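PDB 3GRF: ornithine carbamoyltransferase from Giardia intestinalis, which probably interconverts ornithine plus carbamoyl phosphate with citrulline plus phosphate, a step of the parasite's arginine degradation pathway. Local coordinates for residues 193-197 with 198-202; 271-274 with 275-279; 294-298 with 299-303. One frame throughout, in Å; residues are numbered along the deposited sequence.

Interaction 1 (193-197 with 198-202)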
loop_
_atom_site.group_PDB
_atom_site.type_symbol
_atom_site.label_atom_id
_atom_site.label_comp_id
_atom_site.label_asym_id
_atom_site.label_seq_id
_atom_site.Cartn_x
_atom_site.Cartn_y
_atom_site.Cartn_z
ATOM N N CYS A 193 -22.668 -33.620 3.719
ATOM C CA CYS A 193 -21.678 -33.594 4.785
ATOM C C CYS A 193 -21.699 -34.900 5.565
ATOM O O CYS A 193 -22.644 -35.666 5.456
ATOM C CB CYS A 193 -21.928 -32.423 5.724
ATOM S SG CYS A 193 -23.588 -32.404 6.449
ATOM N N PRO A 194 -20.638 -35.141 6.358
ATOM C CA PRO A 194 -20.623 -36.287 7.251
ATOM C C PRO A 194 -21.699 -36.180 8.323
ATOM O O PRO A 194 -21.835 -35.155 9.005
ATOM C CB PRO A 194 -19.232 -36.222 7.879
ATOM C CG PRO A 194 -18.394 -35.363 6.954
ATOM C CD PRO A 194 -19.369 -34.371 6.419
ATOM N N ASP A 195 -22.430 -37.266 8.502
ATOM C CA ASP A 195 -23.359 -37.347 9.595
ATOM C C ASP A 195 -22.659 -37.314 10.936
ATOM O O ASP A 195 -22.532 -38.339 11.597
ATOM C CB ASP A 195 -24.220 -38.588 9.484
ATOM C CG ASP A 195 -25.429 -38.529 10.411
ATOM O OD1 ASP A 195 -26.428 -39.253 10.146
ATOM O OD2 ASP A 195 -25.378 -37.740 11.390
ATOM N N HIS A 196 -22.227 -36.120 11.326
ATOM C CA HIS A 196 -21.390 -35.879 12.491
ATOM C C HIS A 196 -21.562 -34.427 12.952
ATOM O O HIS A 196 -21.305 -33.477 12.208
ATOM C CB HIS A 196 -19.927 -36.142 12.170
ATOM C CG HIS A 196 -19.026 -36.098 13.366
ATOM N ND1 HIS A 196 -18.981 -35.022 14.228
ATOM C CD2 HIS A 196 -18.116 -36.987 13.830
ATOM C CE1 HIS A 196 -18.102 -35.260 15.183
ATOM N NE2 HIS A 196 -17.557 -36.442 14.959
ATOM N N LYS A 197 -21.998 -34.267 14.193
ATOM C CA LYS A 197 -22.370 -32.962 14.732
ATOM C C LYS A 197 -21.374 -31.867 14.358
ATOM O O LYS A 197 -21.781 -30.745 14.074
ATOM C CB LYS A 197 -22.573 -33.056 16.262
ATOM C CG LYS A 197 -23.423 -34.262 16.690
ATOM C CD LYS A 197 -24.780 -33.870 17.318
ATOM C CE LYS A 197 -25.990 -34.427 16.512
ATOM N NZ LYS A 197 -27.149 -34.988 17.338
ATOM N N ASP A 198 -20.081 -32.197 14.334
ATOM C CA ASP A 198 -18.996 -31.206 14.077
ATOM C C ASP A 198 -18.786 -30.824 12.598
ATOM O O ASP A 198 -17.944 -30.014 12.287
ATOM C CB ASP A 198 -17.648 -31.699 14.621
ATOM C CG ASP A 198 -17.687 -31.999 16.099
ATOM O OD1 ASP A 198 -18.523 -31.413 16.809
ATOM O OD2 ASP A 198 -16.873 -32.832 16.543
ATOM N N PHE A 199 -19.537 -31.441 11.702
ATOM C CA PHE A 199 -19.306 -31.269 10.276
ATOM C C PHE A 199 -20.603 -30.921 9.552
ATOM O O PHE A 199 -20.615 -30.885 8.334
ATOM C CB PHE A 199 -18.637 -32.525 9.665
ATOM C CG PHE A 199 -17.263 -32.852 10.280
ATOM C CD1 PHE A 199 -17.167 -33.544 11.477
ATOM C CD2 PHE A 199 -16.083 -32.424 9.666
ATOM C CE1 PHE A 199 -15.913 -33.811 12.070
ATOM C CE2 PHE A 199 -14.841 -32.689 10.239
ATOM C CZ PHE A 199 -14.765 -33.407 11.441
ATOM N N LYS A 200 -21.679 -30.667 10.299
ATOM C CA LYS A 200 -22.967 -30.318 9.698
ATOM C C LYS A 200 -23.209 -28.823 9.845
ATOM O O LYS A 200 -22.700 -28.222 10.759
ATOM C CB LYS A 200 -24.120 -31.036 10.405
ATOM C CG LYS A 200 -24.055 -32.543 10.458
ATOM C CD LYS A 200 -25.203 -33.024 11.318
ATOM C CE LYS A 200 -25.293 -34.496 11.246
ATOM N NZ LYS A 200 -26.660 -34.995 11.568
ATOM N N PRO A 201 -24.059 -28.229 8.983
ATOM C CA PRO A 201 -24.447 -26.835 9.208
ATOM C C PRO A 201 -25.071 -26.646 10.578
ATOM O O PRO A 201 -25.664 -27.558 11.130
ATOM C CB PRO A 201 -25.511 -26.585 8.150
ATOM C CG PRO A 201 -25.340 -27.619 7.149
ATOM C CD PRO A 201 -24.725 -28.810 7.812
ATOM N N ILE A 202 -24.956 -25.455 11.122
ATOM C CA ILE A 202 -25.511 -25.184 12.444
ATOM C C ILE A 202 -27.026 -24.914 12.312
ATOM O O ILE A 202 -27.445 -24.333 11.308
ATOM C CB ILE A 202 -24.659 -24.052 13.092
ATOM C CG1 ILE A 202 -24.086 -24.520 14.413
ATOM C CG2 ILE A 202 -25.330 -22.723 13.129
ATOM C CD1 ILE A 202 -23.013 -25.529 14.204
HETATM O O HOH W 1 -23.541 -28.982 13.304
#
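H196 and F199 meet as a T-shaped (edge-to-face) pair in the loop that carries the chain from strand 188-192 to helix 203-216, a beta-alpha connection in the parallel sheet of the Asp/Orn-binding domain. The ring planes stand at 87° with centroids 5.0 Å apart, and the F199 edge, through CD1 and CE1, is set over one face of the imidazole. H196 reaches this place because CG is anti to the backbone N (chi1 -172°), which carries the ring back along the turn toward the residues that follow. The same ring is held at its edge: D198 N donates to H196 ND1 at 3.0 Å, close to the ring plane. ND1 is thus the acceptor, and the bond and the phenyl edge together restrain the rotation of the imidazole. The D198 carboxylate, turned obliquely to the ring, brings OD2 beside CE1. The turn is closed by F199 N, which donates to H196 O at 2.7 Å, tilted from the carbonyl plane.

Next to the aromatic pair, the P194 ring crosses the F199 side chain at about a right angle, CD lying 3.8 Å from F199 CB. Both residues also pack on helix 256-260, so this side is buried, whereas D195, K197 and D198 are exposed. K200 runs extended beyond CG, its CG passing 3.4 Å from H196 O, and lies side by side with D195, which is the centre of an inverse gamma turn. Water 1 lies within hydrogen-bonding distance of K197 O and K200 O, though its protons may be shared with other acceptors. At the outer end, K200 NZ forms a salt bridge with D195 OD2 at 3.0 Å, approaching from above the carboxylate plane, 52° out of it.

Interaction 2 (271-274 with 275-279)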
loop_
_atom_site.group_PDB
_atom_site.type_symbol
_atom_site.label_atom_id
_atom_site.label_comp_id
_atom_site.label_asym_id
_atom_site.label_seq_id
_atom_site.Cartn_x
_atom_site.Cartn_y
_atom_site.Cartn_z
ATOM N N ALA A 271 -19.581 -37.773 -12.041
ATOM C CA ALA A 271 -20.347 -38.652 -12.940
ATOM C C ALA A 271 -21.830 -38.792 -12.613
ATOM O O ALA A 271 -22.591 -39.266 -13.437
ATOM C CB ALA A 271 -19.679 -40.048 -13.064
ATOM N N VAL A 272 -22.253 -38.366 -11.406
ATOM C CA VAL A 272 -23.679 -38.478 -11.110
ATOM C C VAL A 272 -24.435 -37.175 -11.311
ATOM O O VAL A 272 -25.652 -37.116 -11.194
ATOM C CB VAL A 272 -23.951 -39.034 -9.697
ATOM C CG1 VAL A 272 -23.340 -40.424 -9.545
ATOM C CG2 VAL A 272 -23.411 -38.107 -8.622
ATOM N N THR A 273 -23.698 -36.099 -11.635
ATOM C CA THR A 273 -24.319 -34.783 -11.793
ATOM C C THR A 273 -24.919 -34.591 -13.193
ATOM O O THR A 273 -24.842 -35.483 -14.045
ATOM C CB THR A 273 -23.348 -33.679 -11.437
ATOM O OG1 THR A 273 -22.340 -33.576 -12.447
ATOM C CG2 THR A 273 -22.712 -33.961 -10.092
ATOM N N SER A 274 -25.534 -33.446 -13.439
ATOM C CA SER A 274 -26.106 -33.174 -14.749
ATOM C C SER A 274 -25.025 -33.107 -15.821
ATOM O O SER A 274 -23.840 -32.944 -15.504
ATOM C CB SER A 274 -26.904 -31.866 -14.705
ATOM O OG SER A 274 -26.070 -30.740 -14.909
ATOM N N LYS A 275 -25.433 -33.225 -17.078
ATOM C CA LYS A 275 -24.496 -33.137 -18.164
ATOM C C LYS A 275 -23.922 -31.720 -18.284
ATOM O O LYS A 275 -22.779 -31.550 -18.726
ATOM C CB LYS A 275 -25.151 -33.603 -19.473
ATOM C CG LYS A 275 -24.362 -34.676 -20.224
ATOM C CD LYS A 275 -24.726 -36.100 -19.766
ATOM C CE LYS A 275 -24.269 -37.148 -20.793
ATOM N NZ LYS A 275 -25.204 -37.253 -21.973
ATOM N N ARG A 276 -24.718 -30.716 -17.901
ATOM C CA ARG A 276 -24.301 -29.293 -17.897
ATOM C C ARG A 276 -23.460 -28.886 -16.655
ATOM O O ARG A 276 -22.981 -27.763 -16.562
ATOM C CB ARG A 276 -25.551 -28.397 -17.989
ATOM C CG ARG A 276 -26.220 -28.168 -16.639
ATOM C CD ARG A 276 -27.727 -28.276 -16.628
ATOM N NE ARG A 276 -28.389 -27.051 -17.016
ATOM C CZ ARG A 276 -29.496 -26.538 -16.465
ATOM N NH1 ARG A 276 -30.122 -27.091 -15.430
ATOM N NH2 ARG A 276 -29.973 -25.412 -16.953
ATOM N N SER A 277 -23.291 -29.790 -15.678
ATOM C CA SER A 277 -22.754 -29.383 -14.378
ATOM C C SER A 277 -21.439 -28.645 -14.478
ATOM O O SER A 277 -20.703 -28.740 -15.480
ATOM C CB SER A 277 -22.633 -30.570 -13.408
ATOM O OG SER A 277 -21.767 -31.560 -13.922
ATOM N N ILE A 278 -21.155 -27.857 -13.450
ATOM C CA ILE A 278 -19.859 -27.235 -13.355
ATOM C C ILE A 278 -19.344 -27.545 -11.957
ATOM O O ILE A 278 -20.125 -27.879 -11.085
ATOM C CB ILE A 278 -19.879 -25.712 -13.676
ATOM C CG1 ILE A 278 -20.640 -24.919 -12.621
ATOM C CG2 ILE A 278 -20.438 -25.425 -15.112
ATOM C CD1 ILE A 278 -20.624 -23.393 -12.873
ATOM N N PHE A 279 -18.041 -27.437 -11.769
ATOM C CA PHE A 279 -17.391 -27.668 -10.472
ATOM C C PHE A 279 -16.739 -26.317 -9.996
ATOM O O PHE A 279 -16.097 -25.608 -10.790
ATOM C CB PHE A 279 -16.332 -28.779 -10.595
ATOM C CG PHE A 279 -15.451 -28.842 -9.429
ATOM C CD1 PHE A 279 -15.892 -29.507 -8.268
ATOM C CD2 PHE A 279 -14.233 -28.171 -9.428
ATOM C CE1 PHE A 279 -15.089 -29.502 -7.106
ATOM C CE2 PHE A 279 -13.404 -28.167 -8.269
ATOM C CZ PHE A 279 -13.841 -28.816 -7.118
#
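T273 and S277 bring their hydroxyls together on the inner side of a type I beta turn that runs from S274 to S277, OG1 lying 2.6 Å from OG. This is the tight part of the contact. Both oxygens sit between their own backbone N and carbonyl carbon (chi1 71° and 60°), which turns them toward each other across the bend. S277 OG also lies 3.0 Å from S274 O, and its single proton cannot serve both neighbours, so which of them receives it is not settled. The backbone bond of the turn is S277 N to S274 O, 3.2 Å long; it is straight at the hydrogen, yet the donor stands above the carbonyl plane. Around this cluster T273 OG1 donates to M270 O, and K300 NZ reaches S277 OG, so the small polar group is knitted to two other parts of the chain.

The loose, solvent side is K275, which is exposed and points its CB away from the preceding segment. R276, its neighbour at the corner, is held from outside the turn: it touches S274 through its aliphatic part, CG lying 3.1 Å from S274 OG, while its guanidinium group makes salt bridges with E154 and D236. S274 OG is likewise bonded to D236, which therefore holds both sides of the corner. Beyond S277 the chain enters strand 278-281, an outermost strand of the five-stranded parallel sheet: a helix-to-strand turn of the Rossmann-like Asp/Orn-binding domain.

Interaction 3 (294-298 with 299-303)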
loop_
_atom_site.group_PDB
_atom_site.type_symbol
_atom_site.label_atom_id
_atom_site.label_comp_id
_atom_site.label_asym_id
_atom_site.label_seq_id
_atom_site.Cartn_x
_atom_site.Cartn_y
_atom_site.Cartn_z
ATOM N N SER A 294 -8.011 -34.517 -10.994
ATOM C CA SER A 294 -8.815 -34.742 -12.203
ATOM C C SER A 294 -10.113 -33.923 -12.271
ATOM O O SER A 294 -10.618 -33.678 -13.350
ATOM C CB SER A 294 -9.179 -36.209 -12.360
ATOM O OG SER A 294 -10.198 -36.565 -11.451
ATOM N N VAL A 295 -10.662 -33.526 -11.128
ATOM C CA VAL A 295 -11.910 -32.720 -11.109
ATOM C C VAL A 295 -11.505 -31.263 -11.261
ATOM O O VAL A 295 -11.964 -30.578 -12.161
ATOM C CB VAL A 295 -12.765 -32.970 -9.830
ATOM C CG1 VAL A 295 -13.987 -32.040 -9.764
ATOM C CG2 VAL A 295 -13.212 -34.466 -9.762
ATOM N N ILE A 296 -10.621 -30.797 -10.399
ATOM C CA ILE A 296 -10.236 -29.381 -10.468
ATOM C C ILE A 296 -9.518 -28.986 -11.739
ATOM O O ILE A 296 -9.636 -27.845 -12.186
ATOM C CB ILE A 296 -9.459 -28.886 -9.201
ATOM C CG1 ILE A 296 -9.146 -27.371 -9.287
ATOM C CG2 ILE A 296 -8.211 -29.759 -8.916
ATOM C CD1 ILE A 296 -9.083 -26.643 -7.936
ATOM N N ASP A 297 -8.783 -29.929 -12.321
ATOM C CA ASP A 297 -8.036 -29.665 -13.554
ATOM C C ASP A 297 -8.781 -30.255 -14.741
ATOM O O ASP A 297 -8.342 -30.147 -15.889
ATOM C CB ASP A 297 -6.618 -30.234 -13.462
ATOM C CG ASP A 297 -5.828 -29.653 -12.303
ATOM O OD1 ASP A 297 -5.968 -28.451 -11.963
ATOM O OD2 ASP A 297 -5.054 -30.409 -11.709
ATOM N N GLY A 298 -9.942 -30.834 -14.473
ATOM C CA GLY A 298 -10.709 -31.467 -15.512
ATOM C C GLY A 298 -11.623 -30.413 -16.094
ATOM O O GLY A 298 -11.547 -29.237 -15.710
ATOM N N PRO A 299 -12.493 -30.831 -17.032
ATOM C CA PRO A 299 -13.298 -29.943 -17.892
ATOM C C PRO A 299 -14.546 -29.255 -17.292
ATOM O O PRO A 299 -15.064 -28.312 -17.889
ATOM C CB PRO A 299 -13.703 -30.885 -19.031
ATOM C CG PRO A 299 -13.848 -32.221 -18.358
ATOM C CD PRO A 299 -12.727 -32.265 -17.343
ATOM N N LYS A 300 -15.031 -29.726 -16.142
ATOM C CA LYS A 300 -16.178 -29.112 -15.433
ATOM C C LYS A 300 -15.773 -27.956 -14.499
ATOM O O LYS A 300 -16.619 -27.155 -14.097
ATOM C CB LYS A 300 -16.991 -30.173 -14.672
ATOM C CG LYS A 300 -17.810 -31.128 -15.592
ATOM C CD LYS A 300 -18.645 -32.049 -14.750
ATOM C CE LYS A 300 -19.570 -32.913 -15.592
ATOM N NZ LYS A 300 -20.691 -32.142 -16.252
ATOM N N SER A 301 -14.465 -27.838 -14.242
ATOM C CA SER A 301 -13.898 -26.869 -13.316
ATOM C C SER A 301 -13.954 -25.465 -13.816
ATOM O O SER A 301 -13.407 -25.144 -14.877
ATOM C CB SER A 301 -12.454 -27.176 -12.977
ATOM O OG SER A 301 -11.995 -26.192 -12.055
ATOM N N VAL A 302 -14.623 -24.620 -13.045
ATOM C CA VAL A 302 -14.559 -23.175 -13.305
ATOM C C VAL A 302 -13.722 -22.391 -12.274
ATOM O O VAL A 302 -13.822 -21.167 -12.192
ATOM C CB VAL A 302 -15.975 -22.551 -13.513
ATOM C CG1 VAL A 302 -16.666 -23.201 -14.700
ATOM C CG2 VAL A 302 -16.849 -22.750 -12.293
ATOM N N CYS A 303 -12.863 -23.071 -11.513
ATOM C CA CYS A 303 -12.220 -22.428 -10.363
ATOM C C CYS A 303 -11.446 -21.139 -10.615
ATOM O O CYS A 303 -11.517 -20.199 -9.804
ATOM C CB CYS A 303 -11.343 -23.414 -9.582
ATOM S SG CYS A 303 -12.336 -24.730 -8.904
HETATM O O HOH W 2 -13.907 -31.236 -13.927
#
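S301 and I296 both have a first side-chain torsion near 180°: S301 OG is anti to its own N (chi1 -179°), and I296 CG1 likewise (chi1 -177°). The first of these carries the serine hydroxyl back toward the last turn of helix 293-296; the second sends the isoleucine branch out beside C303. The two halves thus meet twice, once through a polar group and once through apolar atoms, where a type I beta turn from G298 to S301 folds the chain back on the helix end.

On the polar side S301 OG donates to I296 O at 2.9 Å, a weak bond, and accepts from C303 N at 3.3 Å. The latter is nearly linear, 174° at the hydrogen, and makes S301 the start of an ST turn just where helix 303-322 begins. S301 CB also packs against V295 O, 3.5 Å away. V295 O accepts from G298 N at 3.1 Å and takes a proton from water 2, which accepts in turn from K300 N and so bridges the helix end to the turn. On the apolar side I296 CD1 touches C303 SG at 3.9 Å; I296 continues onto A285 and Q291, C303 onto F279 and N281.

The outer parts diverge. D297 forms a salt bridge with R287, and the end of K300 leads away from 294-298, toward S277. P299 is exposed at the corner. The chemistry suggests one hydroxyl used both ways: S301 OG is a well-aligned acceptor for C303 N at the start of helix 303-322 and only a weak donor to I296 O at the end of helix 293-296.

How the interactions relate
All three contacts are local and follow one another along the Asp/Orn-binding domain; none nests in or crosses another. Interaction 1 comes first and closes the loop between strand 188-192 and helix 203-216, standing apart, with its nearest atoms about 13 Å from interaction 2 and about 16 Å from interaction 3. Interaction 2 turns the chain from helix 267-270 into strand 278-281, and interaction 3 joins helix 293-296 to helix 303-322. These last two touch, their centres 11 Å apart: besides the K300 side chain, F279 N probably bonds to K300 O, so the turn after helix 293-296 is tied to an outermost strand of the sheet, 278-281.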